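Local coordinates for transcriptional repressor, TetR family (Thermus thermophilus, PDB 3ANP), which probably represses transcription of fatty acid degradation genes as a TetR-family DNA-binding regulator and binds fatty acyl-CoA such as lauroyl-CoA, at residues 130-135 against 156-161; 163-168 against 183-188. One frame throughout, in Å; residues are numbered along the deposited sequence.

Overall arrangement
Helix 151-172 carries one half of both contacts, each made within the all-helical C-terminal domain that holds the dodecyl-CoA. Interaction 1 packs this helix on helix 128-142 and interaction 2 ties its next turn to helix 178-191; their centres lie about 12 Å apart. The two meet where L158 CD2 comes within 3.7 Å of L186 CD1, so that L158, which also packs on I132, links the three helices, while interaction 2 itself is polar. The ligand runs past both: R156 of 156-161 grips its diphosphate, D160 comes beside the start of the acyl chain, and F163 of 163-168 lies against the thioester region. Both contacts also touch the second subunit.

Interaction 1 (130-135 against 156-161); sequences DLIAEI and RTLADL. With DCC (dodecyl-coa), chain E.
A single methyl group does nearly all the work here: I132 CD1 sits against the backbone of the facing helix, 3.7 Å from A159 N, and also meets A159 CB at 4.0 Å and the CB of L158. CG1 of I132 lies anti to the carbonyl carbon (chi1 -70°) and the chain then runs on extended, which carries CD1 across to the L158–A159 step. A159, with only a methyl, is consistent with the close approach; the CA atoms of I132 and A159 are 7.5 Å apart. L158 crosses I132 at about a right angle, and its CD2 reaches I132 CG2 at 4.1 Å; the contact is apolar and buried.

From the same turn of helix 151-172, R156 leaves the helix away from 130-135, and its guanidinium reaches the dodecyl-CoA. Its NH1 donates a fairly straight hydrogen bond (160°) of 2.8 Å to DCC O12, and NH2 gives a more bent one of 3.2 Å to that same oxygen, so one phosphate oxygen takes both N-H groups. The phosphorus P1 lies at the guanidinium edge, in its plane, while methyl CP9 sits over one face, offset toward the rim. D160 OD1 comes 3.4 Å from DCC CA3 and forms a salt bridge with R168 of the second subunit. Around the core, F90 of helix 82-99 touches both I132 and L158, while L186 and L189 of helix 178-191 also pack on L158.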
loop_
_atom_site.group_PDB
_atom_site.type_symbol
_atom_site.label_atom_id
_atom_site.label_comp_id
_atom_site.label_asym_id
_atom_site.label_seq_id
_atom_site.Cartn_x
_atom_site.Cartn_y
_atom_site.Cartn_z
ATOM N N ASP A 130 1.402 -2.659 -14.896
ATOM C CA ASP A 130 1.777 -2.916 -16.278
ATOM C C ASP A 130 1.345 -1.790 -17.225
ATOM O O ASP A 130 2.051 -1.488 -18.189
ATOM C CB ASP A 130 1.218 -4.267 -16.749
ATOM C CG ASP A 130 1.873 -5.453 -16.046
ATOM O OD1 ASP A 130 3.005 -5.314 -15.527
ATOM O OD2 ASP A 130 1.258 -6.536 -16.017
ATOM N N LEU A 131 0.195 -1.164 -16.967
ATOM C CA LEU A 131 -0.230 -0.036 -17.807
ATOM C C LEU A 131 0.788 1.118 -17.624
ATOM O O LEU A 131 1.208 1.781 -18.588
ATOM C CB LEU A 131 -1.644 0.433 -17.399
ATOM C CG LEU A 131 -2.150 1.714 -18.099
ATOM C CD1 LEU A 131 -1.975 1.580 -19.606
ATOM C CD2 LEU A 131 -3.630 1.964 -17.761
ATOM N N ILE A 132 1.188 1.365 -16.383
ATOM C CA ILE A 132 2.171 2.430 -16.132
ATOM C C ILE A 132 3.480 2.100 -16.863
ATOM O O ILE A 132 4.111 2.978 -17.467
ATOM C CB ILE A 132 2.432 2.592 -14.612
ATOM C CG1 ILE A 132 1.183 3.182 -13.945
ATOM C CG2 ILE A 132 3.653 3.495 -14.362
ATOM C CD1 ILE A 132 1.200 3.101 -12.435
ATOM N N ALA A 133 3.871 0.828 -16.842
ATOM C CA ALA A 133 5.099 0.420 -17.520
ATOM C C ALA A 133 5.051 0.763 -19.008
ATOM O O ALA A 133 6.083 1.071 -19.609
ATOM C CB ALA A 133 5.342 -1.083 -17.332
ATOM N N GLU A 134 3.864 0.708 -19.614
ATOM C CA GLU A 134 3.752 1.034 -21.038
ATOM C C GLU A 134 4.077 2.512 -21.273
ATOM O O GLU A 134 4.606 2.878 -22.318
ATOM C CB GLU A 134 2.337 0.748 -21.574
ATOM C CG GLU A 134 1.986 -0.735 -21.774
ATOM C CD GLU A 134 0.555 -0.933 -22.278
ATOM O OE1 GLU A 134 0.070 -0.095 -23.069
ATOM O OE2 GLU A 134 -0.084 -1.931 -21.893
ATOM N N ILE A 135 3.754 3.367 -20.310
ATOM C CA ILE A 135 4.041 4.789 -20.464
ATOM C C ILE A 135 5.537 5.044 -20.238
ATOM O O ILE A 135 6.143 5.898 -20.888
ATOM C CB ILE A 135 3.199 5.627 -19.478
ATOM C CG1 ILE A 135 1.703 5.418 -19.774
ATOM C CG2 ILE A 135 3.557 7.095 -19.604
ATOM C CD1 ILE A 135 0.772 5.986 -18.736
ATOM N N ARG A 156 5.062 -1.268 -11.165
ATOM C CA ARG A 156 4.415 -1.911 -10.016
ATOM C C ARG A 156 4.499 -1.016 -8.784
ATOM O O ARG A 156 3.537 -0.874 -8.041
ATOM C CB ARG A 156 5.078 -3.254 -9.680
ATOM C CG ARG A 156 4.478 -3.940 -8.422
ATOM C CD ARG A 156 5.033 -5.347 -8.149
ATOM N NE ARG A 156 4.570 -6.304 -9.154
ATOM C CZ ARG A 156 4.856 -7.604 -9.145
ATOM N NH1 ARG A 156 5.607 -8.114 -8.178
ATOM N NH2 ARG A 156 4.393 -8.396 -10.109
ATOM N N THR A 157 5.669 -0.428 -8.566
ATOM C CA THR A 157 5.884 0.446 -7.424
ATOM C C THR A 157 4.963 1.661 -7.438
ATOM O O THR A 157 4.367 2.017 -6.410
ATOM C CB THR A 157 7.367 0.921 -7.363
ATOM O OG1 THR A 157 8.225 -0.211 -7.156
ATOM C CG2 THR A 157 7.568 1.914 -6.223
ATOM N N LEU A 158 4.837 2.300 -8.593
ATOM C CA LEU A 158 3.988 3.467 -8.673
ATOM C C LEU A 158 2.535 3.060 -8.480
ATOM O O LEU A 158 1.781 3.767 -7.805
ATOM C CB LEU A 158 4.186 4.197 -10.002
ATOM C CG LEU A 158 3.551 5.592 -10.053
ATOM C CD1 LEU A 158 3.971 6.403 -8.822
ATOM C CD2 LEU A 158 3.972 6.295 -11.340
ATOM N N ALA A 159 2.135 1.920 -9.039
ATOM C CA ALA A 159 0.755 1.449 -8.852
ATOM C C ALA A 159 0.494 1.092 -7.386
ATOM O O ALA A 159 -0.610 1.289 -6.878
ATOM C CB ALA A 159 0.474 0.235 -9.739
ATOM N N ASP A 160 1.500 0.568 -6.693
ATOM C CA ASP A 160 1.314 0.217 -5.283
ATOM C C ASP A 160 1.040 1.487 -4.473
ATOM O O ASP A 160 0.206 1.487 -3.558
ATOM C CB ASP A 160 2.553 -0.496 -4.717
ATOM C CG ASP A 160 2.656 -1.949 -5.171
ATOM O OD1 ASP A 160 1.614 -2.586 -5.446
ATOM O OD2 ASP A 160 3.784 -2.461 -5.229
ATOM N N LEU A 161 1.753 2.560 -4.804
ATOM C CA LEU A 161 1.566 3.844 -4.124
ATOM C C LEU A 161 0.174 4.386 -4.395
ATOM O O LEU A 161 -0.453 4.928 -3.491
ATOM C CB LEU A 161 2.584 4.889 -4.590
ATOM C CG LEU A 161 3.949 4.853 -3.911
ATOM C CD1 LEU A 161 4.765 6.057 -4.364
ATOM C CD2 LEU A 161 3.764 4.893 -2.404
HETATM C C2 DCC E . 7.520 -17.076 -14.425
HETATM C C4 DCC E . 8.013 -14.828 -14.209
HETATM C C5 DCC E . 7.200 -14.548 -15.298
HETATM C C6 DCC E . 6.553 -15.603 -15.930
HETATM C C8 DCC E . 8.030 -12.705 -14.567
HETATM C C10 DCC E . -7.862 0.546 -10.794
HETATM C C11 DCC E . -9.361 0.845 -10.717
HETATM C C12 DCC E . -9.839 1.576 -11.972
HETATM N N9 DCC E . 8.508 -13.669 -13.784
HETATM N N7 DCC E . 7.233 -13.234 -15.493
HETATM N N3 DCC E . 8.151 -16.097 -13.801
HETATM N N1 DCC E . 6.738 -16.847 -15.466
HETATM N N6 DCC E . 5.764 -15.381 -16.977
HETATM C "C1'" DCC E . 9.440 -13.484 -12.648
HETATM C "C2'" DCC E . 9.432 -12.041 -12.152
HETATM O "O2'" DCC E . 10.142 -11.209 -13.074
HETATM C "C3'" DCC E . 10.277 -12.250 -10.897
HETATM O "O3'" DCC E . 11.662 -12.328 -11.245
HETATM C "C4'" DCC E . 9.794 -13.615 -10.401
HETATM O "O4'" DCC E . 8.999 -14.169 -11.466
HETATM C "C5'" DCC E . 8.940 -13.404 -9.149
HETATM O "O5'" DCC E . 7.874 -12.492 -9.421
HETATM P P1 DCC E . 7.090 -11.765 -8.217
HETATM O O11 DCC E . 8.060 -11.255 -7.222
HETATM O O12 DCC E . 6.120 -10.818 -8.810
HETATM O O6 DCC E . 6.273 -12.965 -7.522
HETATM P P2 DCC E . 4.812 -13.394 -8.042
HETATM O O21 DCC E . 4.880 -14.811 -7.618
HETATM O O22 DCC E . 4.941 -12.909 -9.434
HETATM O O7 DCC E . 4.052 -12.449 -6.981
HETATM C CPA DCC E . 3.644 -11.119 -7.309
HETATM C CPB DCC E . 2.190 -10.904 -6.880
HETATM C CP8 DCC E . 1.997 -11.445 -5.460
HETATM C CP7 DCC E . 1.260 -11.635 -7.851
HETATM C CP9 DCC E . 1.874 -9.408 -6.904
HETATM O OP3 DCC E . 2.779 -10.694 -4.527
HETATM C CP6 DCC E . 0.519 -11.388 -5.069
HETATM O OP2 DCC E . -0.243 -12.306 -5.369
HETATM N NP2 DCC E . 0.139 -10.296 -4.411
HETATM C CP5 DCC E . -1.252 -10.105 -3.970
HETATM C CP4 DCC E . -1.576 -8.611 -3.900
HETATM C CP3 DCC E . -0.663 -7.896 -2.902
HETATM O OP1 DCC E . 0.557 -8.045 -2.946
HETATM N NP1 DCC E . -1.283 -7.118 -2.018
HETATM C CP2 DCC E . -0.536 -6.376 -0.991
HETATM C CP1 DCC E . 0.206 -5.198 -1.629
HETATM S S DCC E . -0.913 -3.874 -2.219
HETATM P P3 DCC E . 12.746 -11.591 -10.312
HETATM O O31 DCC E . 13.158 -10.277 -10.858
HETATM O O32 DCC E . 12.079 -11.466 -8.852
HETATM O O33 DCC E . 13.975 -12.621 -10.177
HETATM C CA1 DCC E . -1.158 -4.301 -3.900
HETATM C CA2 DCC E . -1.724 -3.248 -4.855
HETATM O OA1 DCC E . -0.886 -5.431 -4.305
HETATM C CA3 DCC E . -1.469 -3.637 -6.312
HETATM C CA4 DCC E . -1.945 -2.558 -7.289
HETATM C CA5 DCC E . -3.452 -2.310 -7.202
HETATM C CA6 DCC E . -3.900 -1.402 -8.350
HETATM C CA7 DCC E . -5.417 -1.207 -8.345
HETATM C CA8 DCC E . -5.871 -0.408 -9.568
HETATM C CA9 DCC E . -7.380 -0.153 -9.521
#

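Interaction 2 (163-168 against 183-188); sequences FLSALR and EKNLRL. With DCC (dodecyl-coa), chain E.
S165 and N185 join the last two helices of the TetR-family ligand-binding domain, 151-172 and 178-191, through a polar bridge. N185 ND2 donates to S165 OG over 2.9 Å in a nearly straight bond (172°), and the hydroxyl oxygen lies in the amide plane. Both side chains take the same first torsion: OG of S165 and CG of N185 are each anti to their own carbonyl carbon, which brings hydroxyl and amide together across the gap between helices whose CA atoms stay 8.6 Å apart at this pair.

The other end of the amide is held as well. K184 curls over to bring NZ to N185 OD1 at 2.8 Å, tilted 20° from the carbonyl plane, so bonds at both ends fix the amide's rotation. E181 takes part in the same cluster, hydrogen-bonded to S165 OG and salt-bridged to K184, whose NZ also bonds T157 of the second subunit. A leucine in place of N185 would probably leave S165 OG without its amide donor and K184 NZ without one of its acceptors.

On another side of helix 151-172, F163 turns to the acyl-CoA. CG is anti to the backbone N (chi1 169°), placing the ring with the thioester carbon CA1 over one face, toward the rim, and F163 CD2 3.6 Å from the sulfur S of the dodecyl-CoA.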
loop_
_atom_site.group_PDB
_atom_site.type_symbol
_atom_site.label_atom_id
_atom_site.label_comp_id
_atom_site.label_asym_id
_atom_site.label_seq_id
_atom_site.Cartn_x
_atom_site.Cartn_y
_atom_site.Cartn_z
ATOM N N PHE A 163 -2.430 2.671 -5.010
ATOM C CA PHE A 163 -3.299 1.827 -4.195
ATOM C C PHE A 163 -3.380 2.256 -2.731
ATOM O O PHE A 163 -4.479 2.440 -2.202
ATOM C CB PHE A 163 -2.845 0.363 -4.264
ATOM C CG PHE A 163 -3.528 -0.521 -3.259
ATOM C CD1 PHE A 163 -4.843 -0.927 -3.437
ATOM C CD2 PHE A 163 -2.872 -0.896 -2.097
ATOM C CE1 PHE A 163 -5.492 -1.690 -2.459
ATOM C CE2 PHE A 163 -3.517 -1.653 -1.128
ATOM C CZ PHE A 163 -4.821 -2.045 -1.310
ATOM N N LEU A 164 -2.234 2.411 -2.067
ATOM C CA LEU A 164 -2.253 2.785 -0.653
ATOM C C LEU A 164 -2.835 4.180 -0.455
ATOM O O LEU A 164 -3.591 4.408 0.495
ATOM C CB LEU A 164 -0.855 2.719 -0.042
ATOM C CG LEU A 164 -0.765 2.885 1.486
ATOM C CD1 LEU A 164 -1.582 1.806 2.203
ATOM C CD2 LEU A 164 0.695 2.777 1.901
ATOM N N SER A 165 -2.495 5.115 -1.342
ATOM C CA SER A 165 -3.038 6.475 -1.225
ATOM C C SER A 165 -4.556 6.506 -1.410
ATOM O O SER A 165 -5.267 7.193 -0.674
ATOM C CB SER A 165 -2.392 7.412 -2.255
ATOM O OG SER A 165 -1.036 7.686 -1.928
ATOM N N ALA A 166 -5.042 5.770 -2.406
ATOM C CA ALA A 166 -6.468 5.727 -2.720
ATOM C C ALA A 166 -7.267 5.049 -1.616
ATOM O O ALA A 166 -8.354 5.501 -1.236
ATOM C CB ALA A 166 -6.686 4.996 -4.048
ATOM N N LEU A 167 -6.717 3.960 -1.097
ATOM C CA LEU A 167 -7.363 3.223 -0.027
ATOM C C LEU A 167 -7.463 4.074 1.241
ATOM O O LEU A 167 -8.525 4.161 1.853
ATOM C CB LEU A 167 -6.581 1.933 0.262
ATOM C CG LEU A 167 -7.017 1.115 1.481
ATOM C CD1 LEU A 167 -8.525 0.967 1.485
ATOM C CD2 LEU A 167 -6.331 -0.259 1.434
ATOM N N ARG A 168 -6.362 4.709 1.635
ATOM C CA ARG A 168 -6.381 5.529 2.834
ATOM C C ARG A 168 -7.270 6.749 2.640
ATOM O O ARG A 168 -7.968 7.171 3.560
ATOM C CB ARG A 168 -4.962 5.937 3.225
ATOM C CG ARG A 168 -4.160 4.728 3.740
ATOM C CD ARG A 168 -2.670 4.995 3.835
ATOM N NE ARG A 168 -2.325 5.871 4.950
ATOM C CZ ARG A 168 -1.078 6.208 5.273
ATOM N NH1 ARG A 168 -0.054 5.741 4.563
ATOM N NH2 ARG A 168 -0.857 7.016 6.308
ATOM N N GLU A 183 -0.403 13.146 -7.446
ATOM C CA GLU A 183 0.595 13.940 -8.158
ATOM C C GLU A 183 1.896 13.917 -7.340
ATOM O O GLU A 183 2.992 13.901 -7.901
ATOM C CB GLU A 183 0.093 15.382 -8.320
ATOM C CG GLU A 183 1.125 16.391 -8.831
ATOM C CD GLU A 183 1.505 16.202 -10.294
ATOM O OE1 GLU A 183 0.719 15.593 -11.059
ATOM O OE2 GLU A 183 2.587 16.689 -10.687
ATOM N N LYS A 184 1.764 13.928 -6.014
ATOM C CA LYS A 184 2.926 13.871 -5.120
ATOM C C LYS A 184 3.649 12.533 -5.304
ATOM O O LYS A 184 4.878 12.498 -5.394
ATOM C CB LYS A 184 2.494 14.028 -3.641
ATOM C CG LYS A 184 3.622 13.794 -2.600
ATOM C CD LYS A 184 3.706 12.335 -2.089
ATOM C CE LYS A 184 2.445 11.965 -1.292
ATOM N NZ LYS A 184 2.411 10.552 -0.808
ATOM N N ASN A 185 2.891 11.436 -5.352
ATOM C CA ASN A 185 3.494 10.108 -5.545
ATOM C C ASN A 185 4.242 10.051 -6.862
ATOM O O ASN A 185 5.359 9.518 -6.952
ATOM C CB ASN A 185 2.430 9.001 -5.567
ATOM C CG ASN A 185 1.752 8.809 -4.233
ATOM O OD1 ASN A 185 2.292 9.188 -3.200
ATOM N ND2 ASN A 185 0.566 8.191 -4.244
ATOM N N LEU A 186 3.602 10.571 -7.902
ATOM C CA LEU A 186 4.197 10.582 -9.221
ATOM C C LEU A 186 5.505 11.376 -9.262
ATOM O O LEU A 186 6.526 10.872 -9.715
ATOM C CB LEU A 186 3.213 11.165 -10.225
ATOM C CG LEU A 186 3.765 11.292 -11.643
ATOM C CD1 LEU A 186 4.129 9.905 -12.179
ATOM C CD2 LEU A 186 2.724 11.956 -12.532
ATOM N N ARG A 187 5.464 12.622 -8.801
ATOM C CA ARG A 187 6.651 13.471 -8.794
ATOM C C ARG A 187 7.786 12.840 -7.983
ATOM O O ARG A 187 8.939 12.811 -8.420
ATOM C CB ARG A 187 6.321 14.836 -8.184
ATOM C CG ARG A 187 5.143 15.550 -8.820
ATOM C CD ARG A 187 5.554 16.352 -10.032
ATOM N NE ARG A 187 6.635 17.281 -9.719
ATOM C CZ ARG A 187 7.045 18.252 -10.527
ATOM N NH1 ARG A 187 6.460 18.428 -11.705
ATOM N NH2 ARG A 187 8.051 19.037 -10.165
ATOM N N LEU A 188 7.470 12.357 -6.787
ATOM C CA LEU A 188 8.507 11.761 -5.955
ATOM C C LEU A 188 9.150 10.541 -6.586
ATOM O O LEU A 188 10.381 10.448 -6.621
ATOM C CB LEU A 188 7.970 11.407 -4.561
ATOM C CG LEU A 188 7.764 12.589 -3.612
ATOM C CD1 LEU A 188 7.418 12.064 -2.225
ATOM C CD2 LEU A 188 9.046 13.432 -3.546
HETATM C C2 DCC E . 7.520 -17.076 -14.425
HETATM C C4 DCC E . 8.013 -14.828 -14.209
HETATM C C5 DCC E . 7.200 -14.548 -15.298
HETATM C C6 DCC E . 6.553 -15.603 -15.930
HETATM C C8 DCC E . 8.030 -12.705 -14.567
HETATM C C10 DCC E . -7.862 0.546 -10.794
HETATM C C11 DCC E . -9.361 0.845 -10.717
HETATM C C12 DCC E . -9.839 1.576 -11.972
HETATM N N9 DCC E . 8.508 -13.669 -13.784
HETATM N N7 DCC E . 7.233 -13.234 -15.493
HETATM N N3 DCC E . 8.151 -16.097 -13.801
HETATM N N1 DCC E . 6.738 -16.847 -15.466
HETATM N N6 DCC E . 5.764 -15.381 -16.977
HETATM C "C1'" DCC E . 9.440 -13.484 -12.648
HETATM C "C2'" DCC E . 9.432 -12.041 -12.152
HETATM O "O2'" DCC E . 10.142 -11.209 -13.074
HETATM C "C3'" DCC E . 10.277 -12.250 -10.897
HETATM O "O3'" DCC E . 11.662 -12.328 -11.245
HETATM C "C4'" DCC E . 9.794 -13.615 -10.401
HETATM O "O4'" DCC E . 8.999 -14.169 -11.466
HETATM C "C5'" DCC E . 8.940 -13.404 -9.149
HETATM O "O5'" DCC E . 7.874 -12.492 -9.421
HETATM P P1 DCC E . 7.090 -11.765 -8.217
HETATM O O11 DCC E . 8.060 -11.255 -7.222
HETATM O O12 DCC E . 6.120 -10.818 -8.810
HETATM O O6 DCC E . 6.273 -12.965 -7.522
HETATM P P2 DCC E . 4.812 -13.394 -8.042
HETATM O O21 DCC E . 4.880 -14.811 -7.618
HETATM O O22 DCC E . 4.941 -12.909 -9.434
HETATM O O7 DCC E . 4.052 -12.449 -6.981
HETATM C CPA DCC E . 3.644 -11.119 -7.309
HETATM C CPB DCC E . 2.190 -10.904 -6.880
HETATM C CP8 DCC E . 1.997 -11.445 -5.460
HETATM C CP7 DCC E . 1.260 -11.635 -7.851
HETATM C CP9 DCC E . 1.874 -9.408 -6.904
HETATM O OP3 DCC E . 2.779 -10.694 -4.527
HETATM C CP6 DCC E . 0.519 -11.388 -5.069
HETATM O OP2 DCC E . -0.243 -12.306 -5.369
HETATM N NP2 DCC E . 0.139 -10.296 -4.411
HETATM C CP5 DCC E . -1.252 -10.105 -3.970
HETATM C CP4 DCC E . -1.576 -8.611 -3.900
HETATM C CP3 DCC E . -0.663 -7.896 -2.902
HETATM O OP1 DCC E . 0.557 -8.045 -2.946
HETATM N NP1 DCC E . -1.283 -7.118 -2.018
HETATM C CP2 DCC E . -0.536 -6.376 -0.991
HETATM C CP1 DCC E . 0.206 -5.198 -1.629
HETATM S S DCC E . -0.913 -3.874 -2.219
HETATM P P3 DCC E . 12.746 -11.591 -10.312
HETATM O O31 DCC E . 13.158 -10.277 -10.858
HETATM O O32 DCC E . 12.079 -11.466 -8.852
HETATM O O33 DCC E . 13.975 -12.621 -10.177
HETATM C CA1 DCC E . -1.158 -4.301 -3.900
HETATM C CA2 DCC E . -1.724 -3.248 -4.855
HETATM O OA1 DCC E . -0.886 -5.431 -4.305
HETATM C CA3 DCC E . -1.469 -3.637 -6.312
HETATM C CA4 DCC E . -1.945 -2.558 -7.289
HETATM C CA5 DCC E . -3.452 -2.310 -7.202
HETATM C CA6 DCC E . -3.900 -1.402 -8.350
HETATM C CA7 DCC E . -5.417 -1.207 -8.345
HETATM C CA8 DCC E . -5.871 -0.408 -9.568
HETATM C CA9 DCC E . -7.380 -0.153 -9.521
#